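Local coordinates for glutamine cyclotransferase (Tannerella forsythia, PDB 6QRO), which catalyses the cyclisation of N-terminal glutamine residues of peptides to pyroglutamate, using a single-zinc active site of the mammalian-like type II glutaminyl cyclases, at the zinc ion site. Numbering follows the deposited sequence.

The zinc ion site. Residues 109, 113, 134, 166-167, 182, 287-288. With ZN (zinc ion), chain B.
One zinc ion sits in the catalytic site of this M28-family glutaminyl cyclase, held by Asp134, Asp167 and His288 with a water in a near square-pyramidal shell. Asp167 straddles the metal with both carboxylate oxygens, OD2 at 2.0 Å and OD1 at 2.3 Å from ZN. Asp134, its CG anti to the backbone N (chi1 -178°), binds through OD2 at 2.0 Å from ZN. Its OD1, 2.8 Å from ZN, makes at most a loose contact and also accepts a fairly straight 2.9 Å hydrogen bond from His109 NE2. The bond leaves in the plane of the imidazole but meets the carboxylate from above its plane, steadying Asp134 from the second shell. Glu166 puts OE1 over the centre of the His109 ring, and the charge of this carboxylate, if ionised, may polarise the imidazole.

The tight side is around His288. Its NE2 binds ZN at 2.3 Å, and the imidazole is filled in on both faces: Arg113 CD sits over the centre of one, Trp287 CE2 over the centre of the other, which should limit tilting of the ring. Arg113 is tied in turn by an NH1 hydrogen bond to the backbone O of Asp167, while the rim of the Trp182 indole, through CH2, covers one face of its guanidinium.

The looser part of the shell is the exchangeable water, which the substrate may displace; Glu166 is the likely general acid-base of the family. The water oxygen is modelled 1.8 Å from ZN, short for such a ligand, so its position is imprecise. Bordering it is the Trp287 indole nitrogen, NE1, 3.4 Å from ZN.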
# COMPACT_ATOMS: atom_id res chain seq x y z
N HIS A 109 -1.80 1.33 1.56
CA HIS A 109 -2.72 2.37 1.97
C HIS A 109 -3.61 2.79 0.81
O HIS A 109 -3.22 2.73 -0.36
CB HIS A 109 -1.97 3.57 2.55
CG HIS A 109 -1.62 4.64 1.56
ND1 HIS A 109 -2.48 5.65 1.21
CD2 HIS A 109 -0.46 4.88 0.88
CE1 HIS A 109 -1.88 6.47 0.36
NE2 HIS A 109 -0.66 6.01 0.14
N ARG A 113 -3.95 11.81 -0.14
CA ARG A 113 -3.50 12.94 0.66
C ARG A 113 -4.40 14.16 0.46
O ARG A 113 -4.76 14.48 -0.68
CB ARG A 113 -2.07 13.30 0.29
CG ARG A 113 -1.55 14.52 1.02
CD ARG A 113 -0.08 14.38 1.18
NE ARG A 113 0.57 15.47 1.88
CZ ARG A 113 0.44 15.69 3.19
NH1 ARG A 113 -0.37 14.93 3.92
NH2 ARG A 113 1.09 16.70 3.76
N ASP A 134 0.18 7.01 -5.47
CA ASP A 134 0.33 7.12 -4.02
C ASP A 134 -1.03 6.81 -3.37
O ASP A 134 -1.83 7.69 -3.06
CB ASP A 134 0.90 8.50 -3.70
CG ASP A 134 1.16 8.73 -2.23
OD1 ASP A 134 0.99 7.78 -1.44
OD2 ASP A 134 1.60 9.86 -1.90
N GLU A 166 -3.26 7.06 5.99
CA GLU A 166 -1.80 6.97 5.98
C GLU A 166 -1.15 8.26 5.54
O GLU A 166 -0.05 8.57 6.01
CB GLU A 166 -1.39 5.84 5.04
CG GLU A 166 0.10 5.65 4.79
CD GLU A 166 0.61 6.41 3.54
OE1 GLU A 166 -0.20 7.14 2.93
OE2 GLU A 166 1.79 6.26 3.15
N ASP A 167 -1.80 9.01 4.64
CA ASP A 167 -1.18 10.08 3.87
C ASP A 167 -1.72 11.46 4.26
O ASP A 167 -1.74 12.38 3.43
CB ASP A 167 -1.39 9.85 2.38
CG ASP A 167 -0.13 10.03 1.59
OD1 ASP A 167 0.93 10.21 2.20
OD2 ASP A 167 -0.17 9.97 0.36
N TRP A 182 1.60 10.48 10.21
CA TRP A 182 1.41 9.59 9.08
C TRP A 182 1.02 8.21 9.59
O TRP A 182 1.20 7.88 10.77
CB TRP A 182 2.68 9.47 8.24
CG TRP A 182 3.24 10.77 7.78
CD1 TRP A 182 4.20 11.51 8.40
CD2 TRP A 182 2.87 11.48 6.60
NE1 TRP A 182 4.45 12.65 7.67
CE2 TRP A 182 3.65 12.66 6.56
CE3 TRP A 182 1.95 11.25 5.57
CZ2 TRP A 182 3.54 13.60 5.53
CZ3 TRP A 182 1.84 12.17 4.55
CH2 TRP A 182 2.62 13.33 4.54
N TRP A 287 5.10 13.09 -6.73
CA TRP A 287 4.72 12.77 -5.36
C TRP A 287 4.19 14.01 -4.65
O TRP A 287 4.86 15.06 -4.61
CB TRP A 287 5.91 12.23 -4.59
CG TRP A 287 5.62 11.75 -3.19
CD1 TRP A 287 4.87 10.67 -2.83
CD2 TRP A 287 6.04 12.37 -1.96
NE1 TRP A 287 4.84 10.54 -1.46
CE2 TRP A 287 5.54 11.58 -0.90
CE3 TRP A 287 6.81 13.50 -1.65
CZ2 TRP A 287 5.78 11.89 0.44
CZ3 TRP A 287 7.05 13.80 -0.31
CH2 TRP A 287 6.53 13.00 0.71
N HIS A 288 2.99 13.88 -4.09
CA HIS A 288 2.27 14.95 -3.38
C HIS A 288 2.13 16.19 -4.25
O HIS A 288 2.15 17.33 -3.77
CB HIS A 288 2.94 15.24 -2.05
CG HIS A 288 2.79 14.13 -1.06
ND1 HIS A 288 3.14 14.25 0.27
CD2 HIS A 288 2.30 12.88 -1.21
CE1 HIS A 288 2.90 13.12 0.89
NE2 HIS A 288 2.39 12.27 0.02
ZN ZN B . 1.84 10.00 0.08
O HOH W 1 3.54 9.58 0.23